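Local coordinates for protein ATP-dependent zinc metalloprotease FtsH (Thermotoga maritima, PDB 4M8A) that probably acts as a processive, ATP-dependent zinc metallopeptidase on cytoplasmic and membrane proteins, its periplasmic domain being the part described here, at residues V16-D30 and I58-R72. Residues are numbered along the deposited sequence; the frame is centred on the assembly and turned at random.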
ATOM      1  N   VAL B  16     -14.340  -0.359  -3.034  1.00 19.20           N
ATOM      2  CA  VAL B  16     -12.925  -0.680  -2.971  1.00 21.17           C
ATOM      3  C   VAL B  16     -12.358  -0.363  -1.581  1.00 21.55           C
ATOM      4  O   VAL B  16     -11.617  -1.172  -1.001  1.00 23.51           O
ATOM      5  CB  VAL B  16     -12.148   0.057  -4.080  1.00 22.38           C
ATOM      6  CG1 VAL B  16     -10.645  -0.135  -3.908  1.00 22.84           C
ATOM      7  CG2 VAL B  16     -12.600  -0.440  -5.449  1.00 21.26           C
ATOM      8  N   GLU B  17     -12.740   0.790  -1.034  1.00 24.35           N
ATOM      9  CA  GLU B  17     -12.178   1.286   0.223  1.00 23.58           C
ATOM     10  C   GLU B  17     -12.742   0.613   1.462  1.00 29.95           C
ATOM     11  O   GLU B  17     -12.153   0.723   2.541  1.00 31.26           O
ATOM     12  CB  GLU B  17     -12.386   2.798   0.346  1.00 24.40           C
ATOM     13  CG  GLU B  17     -11.696   3.607  -0.720  1.00 25.34           C
ATOM     14  CD  GLU B  17     -11.900   5.105  -0.549  1.00 28.65           C
ATOM     15  OE1 GLU B  17     -12.857   5.522   0.148  1.00 30.95           O
ATOM     16  OE2 GLU B  17     -11.097   5.873  -1.116  1.00 32.22           O
ATOM     17  N   ASP B  18     -13.880  -0.058   1.313  1.00 27.90           N
ATOM     18  CA  ASP B  18     -14.521  -0.749   2.429  1.00 30.91           C
ATOM     19  C   ASP B  18     -13.519  -1.677   3.126  1.00 34.49           C
ATOM     20  O   ASP B  18     -12.851  -2.464   2.470  1.00 34.02           O
ATOM     21  CB  ASP B  18     -15.724  -1.544   1.913  1.00 41.49           C
ATOM     22  CG  ASP B  18     -16.716  -1.884   3.005  1.00 46.18           C
ATOM     23  OD1 ASP B  18     -16.279  -2.178   4.136  1.00 50.06           O
ATOM     24  OD2 ASP B  18     -17.934  -1.860   2.728  1.00 48.81           O
ATOM     25  N   GLU B  19     -13.398  -1.567   4.447  1.00 40.66           N
ATOM     26  CA  GLU B  19     -12.424  -2.374   5.190  1.00 44.23           C
ATOM     27  C   GLU B  19     -12.704  -3.871   5.073  1.00 46.75           C
ATOM     28  O   GLU B  19     -11.809  -4.703   5.241  1.00 46.65           O
ATOM     29  CB  GLU B  19     -12.355  -1.946   6.664  1.00 46.39           C
ATOM     30  CG  GLU B  19     -13.605  -2.248   7.487  1.00 53.17           C
ATOM     31  CD  GLU B  19     -13.570  -1.607   8.869  1.00 55.83           C
ATOM     32  OE1 GLU B  19     -13.694  -0.365   8.958  1.00 53.63           O
ATOM     33  OE2 GLU B  19     -13.414  -2.344   9.867  1.00 56.86           O
ATOM     34  N   ARG B  20     -13.957  -4.208   4.797  1.00 43.17           N
ATOM     35  CA  ARG B  20     -14.320  -5.579   4.500  1.00 43.96           C
ATOM     36  C   ARG B  20     -14.636  -5.637   3.025  1.00 43.57           C
ATOM     37  O   ARG B  20     -15.700  -6.137   2.650  1.00 48.17           O
ATOM     38  CB  ARG B  20     -15.550  -6.006   5.308  1.00 59.03           C
ATOM     39  CG  ARG B  20     -16.641  -4.939   5.412  1.00 64.72           C
ATOM     40  CD  ARG B  20     -18.036  -5.507   5.149  1.00 67.98           C
ATOM     41  NE  ARG B  20     -19.068  -4.471   5.141  1.00 68.00           N
ATOM     42  CZ  ARG B  20     -19.702  -4.049   4.050  1.00 69.26           C
ATOM     43  NH1 ARG B  20     -19.417  -4.579   2.867  1.00 67.47           N
ATOM     44  NH2 ARG B  20     -20.627  -3.101   4.140  1.00 70.17           N
ATOM     45  N   SER B  21     -13.739  -5.113   2.186  1.00 38.30           N
ATOM     46  CA  SER B  21     -14.103  -4.920   0.778  1.00 34.95           C
ATOM     47  C   SER B  21     -14.559  -6.194   0.112  1.00 32.71           C
ATOM     48  O   SER B  21     -13.916  -7.248   0.189  1.00 33.38           O
ATOM     49  CB  SER B  21     -13.038  -4.237  -0.082  1.00 27.12           C
ATOM     50  OG  SER B  21     -13.493  -4.171  -1.433  1.00 27.99           O
ATOM     51  N   VAL B  22     -15.696  -6.077  -0.551  1.00 25.69           N
ATOM     52  CA  VAL B  22     -16.344  -7.205  -1.164  0.50 25.62           C
ATOM     53  C   VAL B  22     -15.870  -7.325  -2.612  1.00 17.43           C
ATOM     54  O   VAL B  22     -16.275  -8.234  -3.314  0.50 21.54           O
ATOM     55  CB  VAL B  22     -17.889  -7.035  -1.096  1.00 40.49           C
ATOM     56  CG1 VAL B  22     -18.346  -5.919  -2.030  1.00 43.96           C
ATOM     57  CG2 VAL B  22     -18.616  -8.347  -1.401  1.00 45.37           C
ATOM     58  N   VAL B  23     -14.981  -6.434  -3.057  1.00 16.49           N
ATOM     59  CA  VAL B  23     -14.568  -6.457  -4.473  1.00 13.41           C
ATOM     60  C   VAL B  23     -13.555  -7.563  -4.777  1.00 14.06           C
ATOM     61  O   VAL B  23     -12.472  -7.619  -4.172  1.00 15.14           O
ATOM     62  CB  VAL B  23     -14.017  -5.104  -4.984  1.00 11.92           C
ATOM     63  CG1 VAL B  23     -13.649  -5.203  -6.470  1.00 11.51           C
ATOM     64  CG2 VAL B  23     -15.036  -3.983  -4.755  1.00 16.32           C
ATOM     65  N   SER B  24     -13.895  -8.431  -5.730  1.00 11.74           N
ATOM     66  CA  SER B  24     -12.984  -9.511  -6.110  1.00 11.37           C
ATOM     67  C   SER B  24     -12.225  -9.220  -7.394  1.00  9.85           C
ATOM     68  O   SER B  24     -11.063  -9.597  -7.520  1.00 12.11           O
ATOM     69  CB  SER B  24     -13.728 -10.836  -6.237  1.00 16.45           C
ATOM     70  OG  SER B  24     -14.840 -10.702  -7.087  1.00 18.87           O
ATOM     71  N   GLU B  25     -12.870  -8.556  -8.347  1.00 10.00           N
ATOM     72  CA  GLU B  25     -12.260  -8.371  -9.657  1.00 10.04           C
ATOM     73  C   GLU B  25     -12.770  -7.092 -10.292  1.00  8.87           C
ATOM     74  O   GLU B  25     -13.948  -6.745 -10.156  1.00 10.16           O
ATOM     75  CB  GLU B  25     -12.545  -9.566 -10.601  1.00 10.84           C
ATOM     76  CG  GLU B  25     -11.894  -9.392 -11.980  1.00 14.18           C
ATOM     77  CD  GLU B  25     -11.992 -10.613 -12.852  1.00 18.67           C
ATOM     78  OE1 GLU B  25     -12.810 -11.492 -12.534  1.00 21.96           O
ATOM     79  OE2 GLU B  25     -11.249 -10.686 -13.860  1.00 18.90           O
ATOM     80  N   VAL B  26     -11.870  -6.397 -10.982  1.00  8.95           N
ATOM     81  CA  VAL B  26     -12.239  -5.264 -11.808  1.00  9.87           C
ATOM     82  C   VAL B  26     -11.709  -5.512 -13.205  1.00  8.73           C
ATOM     83  O   VAL B  26     -10.506  -5.687 -13.394  1.00  9.87           O
ATOM     84  CB  VAL B  26     -11.675  -3.938 -11.249  1.00  8.29           C
ATOM     85  CG1 VAL B  26     -12.041  -2.780 -12.155  1.00 10.37           C
ATOM     86  CG2 VAL B  26     -12.209  -3.696  -9.820  1.00 10.61           C
ATOM     87  N   VAL B  27     -12.622  -5.562 -14.171  1.00  8.60           N
ATOM     88  CA  VAL B  27     -12.227  -5.723 -15.564  1.00  8.70           C
ATOM     89  C   VAL B  27     -12.274  -4.331 -16.190  1.00  8.87           C
ATOM     90  O   VAL B  27     -13.320  -3.671 -16.194  1.00  9.91           O
ATOM     91  CB  VAL B  27     -13.150  -6.707 -16.340  1.00 10.45           C
ATOM     92  CG1 VAL B  27     -12.776  -6.765 -17.830  1.00 11.03           C
ATOM     93  CG2 VAL B  27     -13.103  -8.094 -15.710  1.00 12.49           C
ATOM     94  N   ILE B  28     -11.129  -3.881 -16.682  1.00  8.77           N
ATOM     95  CA  ILE B  28     -11.001  -2.557 -17.276  1.00  8.49           C
ATOM     96  C   ILE B  28     -11.128  -2.723 -18.793  1.00  9.85           C
ATOM     97  O   ILE B  28     -10.190  -3.142 -19.488  1.00 11.25           O
ATOM     98  CB  ILE B  28      -9.671  -1.890 -16.888  1.00  9.90           C
ATOM     99  CG1 ILE B  28      -9.529  -1.821 -15.359  1.00 11.16           C
ATOM    100  CG2 ILE B  28      -9.581  -0.482 -17.480  1.00 13.52           C
ATOM    101  CD1 ILE B  28      -8.195  -1.186 -14.890  1.00 13.59           C
ATOM    102  N   ARG B  29     -12.317  -2.442 -19.297  1.00  9.69           N
ATOM    103  CA  ARG B  29     -12.594  -2.640 -20.708  1.00 10.78           C
ATOM    104  C   ARG B  29     -12.033  -1.498 -21.533  1.00 11.37           C
ATOM    105  O   ARG B  29     -11.994  -0.341 -21.086  1.00 12.73           O
ATOM    106  CB  ARG B  29     -14.101  -2.707 -20.927  1.00 13.27           C
ATOM    107  CG  ARG B  29     -14.783  -3.910 -20.281  1.00 12.79           C
ATOM    108  CD  ARG B  29     -16.309  -3.800 -20.334  1.00 14.51           C
ATOM    109  NE  ARG B  29     -16.773  -3.459 -21.675  1.00 15.26           N
ATOM    110  CZ  ARG B  29     -17.080  -4.351 -22.606  1.00 19.74           C
ATOM    111  NH1 ARG B  29     -16.993  -5.648 -22.331  1.00 18.99           N
ATOM    112  NH2 ARG B  29     -17.492  -3.943 -23.797  1.00 19.34           N
ATOM    113  N   ASP B  30     -11.642  -1.800 -22.762  1.00 13.71           N
ATOM    114  CA  ASP B  30     -11.125  -0.743 -23.617  1.00 16.22           C
ATOM    115  C   ASP B  30     -12.176   0.310 -23.991  1.00 18.13           C
ATOM    116  O   ASP B  30     -11.812   1.398 -24.433  1.00 22.28           O
ATOM    117  CB  ASP B  30     -10.381  -1.294 -24.835  1.00 25.62           C
ATOM    118  CG  ASP B  30     -11.299  -1.788 -25.923  1.00 29.05           C
ATOM    119  OD1 ASP B  30     -12.479  -2.076 -25.654  1.00 33.99           O
ATOM    120  OD2 ASP B  30     -10.824  -1.898 -27.076  1.00 40.83           O
ATOM    121  N   ILE B  58      -5.195   1.961 -10.238  1.00 13.22           N
ATOM    122  CA  ILE B  58      -4.814   0.604 -10.617  1.00 12.87           C
ATOM    123  C   ILE B  58      -3.861  -0.031  -9.613  1.00 15.18           C
ATOM    124  O   ILE B  58      -4.058  -1.170  -9.204  1.00 15.02           O
ATOM    125  CB  ILE B  58      -4.254   0.568 -12.061  1.00 12.35           C
ATOM    126  CG1 ILE B  58      -5.393   0.934 -13.024  1.00 14.86           C
ATOM    127  CG2 ILE B  58      -3.693  -0.806 -12.392  1.00 15.27           C
ATOM    128  CD1 ILE B  58      -4.963   1.308 -14.440  1.00 18.24           C
ATOM    129  N   GLU B  59      -2.835   0.686  -9.192  1.00 18.63           N
ATOM    130  CA  GLU B  59      -1.919   0.044  -8.267  1.00 20.67           C
ATOM    131  C   GLU B  59      -2.567  -0.128  -6.894  1.00 24.66           C
ATOM    132  O   GLU B  59      -2.258  -1.083  -6.186  1.00 24.08           O
ATOM    133  CB  GLU B  59      -0.558   0.749  -8.223  1.00 24.41           C
ATOM    134  CG  GLU B  59       0.177   0.782  -9.576  1.00 24.87           C
ATOM    135  CD  GLU B  59       0.509  -0.598 -10.159  1.00 31.22           C
ATOM    136  OE1 GLU B  59       0.767  -1.555  -9.391  1.00 32.91           O
ATOM    137  OE2 GLU B  59       0.547  -0.716 -11.403  1.00 26.75           O
ATOM    138  N   LYS B  60      -3.503   0.759  -6.548  1.00 22.92           N
ATOM    139  CA  LYS B  60      -4.314   0.591  -5.336  1.00 24.03           C
ATOM    140  C   LYS B  60      -5.144  -0.698  -5.360  1.00 19.81           C
ATOM    141  O   LYS B  60      -5.166  -1.455  -4.382  1.00 21.70           O
ATOM    142  CB  LYS B  60      -5.246   1.789  -5.141  1.00 27.38           C
ATOM    143  CG  LYS B  60      -6.235   1.659  -3.978  1.00 36.43           C
ATOM    144  CD  LYS B  60      -7.129   2.898  -3.898  1.00 41.33           C
ATOM    145  CE  LYS B  60      -8.318   2.695  -2.969  1.00 47.56           C
ATOM    146  NZ  LYS B  60      -9.138   3.941  -2.837  1.00 49.41           N
ATOM    147  N   LEU B  61      -5.853  -0.938  -6.460  1.00 15.72           N
ATOM    148  CA  LEU B  61      -6.565  -2.190  -6.631  1.00 13.16           C
ATOM    149  C   LEU B  61      -5.614  -3.375  -6.503  1.00 11.64           C
ATOM    150  O   LEU B  61      -5.898  -4.328  -5.773  1.00 12.75           O
ATOM    151  CB  LEU B  61      -7.234  -2.223  -8.003  1.00 11.62           C
ATOM    152  CG  LEU B  61      -8.347  -1.196  -8.256  1.00 11.82           C
ATOM    153  CD1 LEU B  61      -8.778  -1.274  -9.709  1.00 12.17           C
ATOM    154  CD2 LEU B  61      -9.528  -1.399  -7.320  1.00 14.55           C
ATOM    155  N   VAL B  62      -4.483  -3.323  -7.204  1.00 13.33           N
ATOM    156  CA  VAL B  62      -3.542  -4.443  -7.162  1.00 15.68           C
ATOM    157  C   VAL B  62      -2.997  -4.690  -5.749  1.00 17.47           C
ATOM    158  O   VAL B  62      -2.887  -5.840  -5.291  1.00 17.53           O
ATOM    159  CB  VAL B  62      -2.376  -4.246  -8.174  1.00 14.23           C
ATOM    160  CG1 VAL B  62      -1.294  -5.319  -7.985  1.00 14.40           C
ATOM    161  CG2 VAL B  62      -2.909  -4.265  -9.595  1.00 14.60           C
ATOM    162  N   SER B  63      -2.672  -3.611  -5.046  1.00 17.31           N
ATOM    163  CA  SER B  63      -2.098  -3.718  -3.708  1.00 20.49           C
ATOM    164  C   SER B  63      -3.095  -4.346  -2.729  1.00 19.28           C
ATOM    165  O   SER B  63      -2.691  -4.962  -1.753  1.00 21.60           O
ATOM    166  CB  SER B  63      -1.663  -2.335  -3.216  1.00 28.26           C
ATOM    167  OG  SER B  63      -2.784  -1.547  -2.847  1.00 36.33           O
ATOM    168  N   LYS B  64      -4.393  -4.213  -3.017  1.00 19.97           N
ATOM    169  CA  LYS B  64      -5.439  -4.815  -2.193  1.00 19.58           C
ATOM    170  C   LYS B  64      -5.674  -6.271  -2.547  1.00 16.34           C
ATOM    171  O   LYS B  64      -6.429  -6.972  -1.870  1.00 20.00           O
ATOM    172  CB  LYS B  64      -6.747  -4.034  -2.333  1.00 20.30           C
ATOM    173  CG  LYS B  64      -6.670  -2.641  -1.736  1.00 28.82           C
ATOM    174  CD  LYS B  64      -7.996  -1.940  -1.869  1.00 31.94           C
ATOM    175  CE  LYS B  64      -9.094  -2.798  -1.267  1.00 38.54           C
ATOM    176  NZ  LYS B  64      -8.924  -2.978   0.203  1.00 39.21           N
ATOM    177  N   GLY B  65      -5.015  -6.730  -3.601  1.00 15.29           N
ATOM    178  CA  GLY B  65      -5.169  -8.100  -4.050  1.00 17.69           C
ATOM    179  C   GLY B  65      -6.383  -8.295  -4.931  1.00 15.50           C
ATOM    180  O   GLY B  65      -6.722  -9.429  -5.264  1.00 16.43           O
ATOM    181  N   ILE B  66      -7.027  -7.189  -5.324  1.00 12.38           N
ATOM    182  CA  ILE B  66      -8.161  -7.247  -6.250  1.00 12.52           C
ATOM    183  C   ILE B  66      -7.621  -7.639  -7.616  1.00 12.35           C
ATOM    184  O   ILE B  66      -6.570  -7.158  -8.034  1.00 10.84           O
ATOM    185  CB  ILE B  66      -8.916  -5.903  -6.304  1.00 11.09           C
ATOM    186  CG1 ILE B  66      -9.564  -5.624  -4.938  1.00 12.26           C
ATOM    187  CG2 ILE B  66      -9.952  -5.891  -7.446  1.00 12.25           C
ATOM    188  CD1 ILE B  66     -10.031  -4.205  -4.752  1.00 13.18           C
ATOM    189  N   LYS B  67      -8.298  -8.565  -8.279  1.00 10.26           N
ATOM    190  CA  LYS B  67      -7.875  -9.004  -9.599  1.00 10.28           C
ATOM    191  C   LYS B  67      -8.199  -7.919 -10.608  1.00 10.80           C
ATOM    192  O   LYS B  67      -9.363  -7.546 -10.774  1.00 13.04           O
ATOM    193  CB  LYS B  67      -8.589 -10.303  -9.974  1.00 11.57           C
ATOM    194  CG  LYS B  67      -8.157 -10.880 -11.315  1.00  9.82           C
ATOM    195  CD  LYS B  67      -8.808 -12.252 -11.537  1.00 11.09           C
ATOM    196  CE  LYS B  67      -8.371 -12.848 -12.869  1.00 13.57           C
ATOM    197  NZ  LYS B  67      -9.090 -14.135 -13.141  1.00 17.50           N
ATOM    198  N   VAL B  68      -7.181  -7.416 -11.295  1.00  8.62           N
ATOM    199  CA  VAL B  68      -7.373  -6.388 -12.316  1.00  8.90           C
ATOM    200  C   VAL B  68      -7.023  -6.991 -13.666  1.00  8.86           C
ATOM    201  O   VAL B  68      -5.924  -7.531 -13.843  1.00  9.97           O
ATOM    202  CB  VAL B  68      -6.473  -5.168 -12.056  1.00  9.06           C
ATOM    203  CG1 VAL B  68      -6.608  -4.155 -13.191  1.00 11.95           C
ATOM    204  CG2 VAL B  68      -6.807  -4.554 -10.699  1.00 13.08           C
ATOM    205  N   SER B  69      -7.953  -6.895 -14.613  1.00 10.37           N
ATOM    206  CA  SER B  69      -7.847  -7.548 -15.926  1.00 12.93           C
ATOM    207  C   SER B  69      -8.260  -6.559 -16.992  1.00 14.22           C
ATOM    208  O   SER B  69      -9.339  -5.981 -16.890  1.00 14.35           O
ATOM    209  CB  SER B  69      -8.833  -8.725 -16.015  1.00 17.10           C
ATOM    210  OG  SER B  69      -8.627  -9.662 -14.949  1.00 21.03           O
ATOM    211  N   GLY B  70      -7.439  -6.377 -18.020  1.00 10.77           N
ATOM    212  CA  GLY B  70      -7.866  -5.625 -19.186  1.00 11.90           C
ATOM    213  C   GLY B  70      -8.749  -6.450 -20.108  1.00 12.18           C
ATOM    214  O   GLY B  70      -8.690  -7.680 -20.097  1.00 14.43           O
ATOM    215  N   GLU B  71      -9.565  -5.780 -20.912  1.00 10.57           N
ATOM    216  CA  GLU B  71     -10.445  -6.469 -21.852  1.00 11.62           C
ATOM    217  C   GLU B  71     -10.488  -5.679 -23.146  1.00 11.48           C
ATOM    218  O   GLU B  71     -10.386  -4.453 -23.124  1.00 12.41           O
ATOM    219  CB  GLU B  71     -11.868  -6.611 -21.269  1.00 13.30           C
ATOM    220  CG  GLU B  71     -12.897  -7.336 -22.163  1.00 16.49           C
ATOM    221  CD  GLU B  71     -13.568  -6.438 -23.214  1.00 19.57           C
ATOM    222  OE1 GLU B  71     -13.467  -5.193 -23.126  1.00 20.05           O
ATOM    223  OE2 GLU B  71     -14.195  -6.981 -24.151  1.00 21.38           O
ATOM    224  N   ARG B  72     -10.651  -6.374 -24.269  1.00 12.37           N
ATOM    225  CA  ARG B  72     -10.860  -5.718 -25.553  1.00 13.53           C
ATOM    226  C   ARG B  72     -11.642  -6.643 -26.466  1.00 16.73           C
ATOM    227  O   ARG B  72     -11.838  -7.813 -26.120  1.00 19.21           O
ATOM    228  CB  ARG B  72      -9.528  -5.375 -26.219  1.00 12.93           C
ATOM    229  CG  ARG B  72      -8.714  -6.605 -26.603  1.00 13.33           C
ATOM    230  CD  ARG B  72      -7.347  -6.211 -27.115  1.00 14.51           C
ATOM    231  NE  ARG B  72      -6.538  -5.658 -26.035  1.00 14.05           N
ATOM    232  CZ  ARG B  72      -5.467  -4.895 -26.212  1.00 13.86           C
ATOM    233  NH1 ARG B  72      -5.056  -4.585 -27.443  1.00 15.52           N
ATOM    234  NH2 ARG B  72      -4.795  -4.465 -25.148  1.00 14.77           N
ATOM    235  OXT ARG B  72     -12.054  -6.239 -27.558  1.00 18.82           O
TER
HETATM  236  O   HOH W   1     -11.866 -13.953 -12.856  1.00 23.06           O
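V26 and I28 of strand 23-29 bond alternately with K67, S69 and E71 of the parallel strand 67-71: V26 N donates to K67 O (2.8 Å, 166°), S69 N to V26 O and I28 N to S69 O (2.8 Å). On the V26 and I28 face the apolar core closes. I28 CD1 reaches V68 CG1 at 3.8 Å and also meets I58 of helix 55-63, while I66 CG2 touches both V23 CG1 and V26 CG2. The V16 and L61 side chains cross at about a right angle, CG2 against CD2 (3.7 Å). The opposite face is largely polar, though V27 CG1 packs on E71 CB (3.6 Å). E25, its CG anti to the backbone N (chi1 -179°), runs alongside the extended K67; OE2 lies 3.0 Å from S69 OG, and a water joins OE1 to K67 NZ. A leucine in place of E25 would probably leave the water without its acceptor, S69 OG without OE2 and the nearby K67 charge uncompensated. E71, bent at chi2 (-84°), lays its carboxylate over one face of the R29 guanidinium, a salt bridge in which no N-H points at the oxygen; R29 NH2 pairs with D31. K60 NZ and E17 OE2 form a salt bridge (3.2 Å) whose hydrogen bond is weak. This is the parallel edge of the FtsH periplasmic domain's mixed sheet, strand order 3-2-1-4, with helices 9-17 and 55-63 on one face.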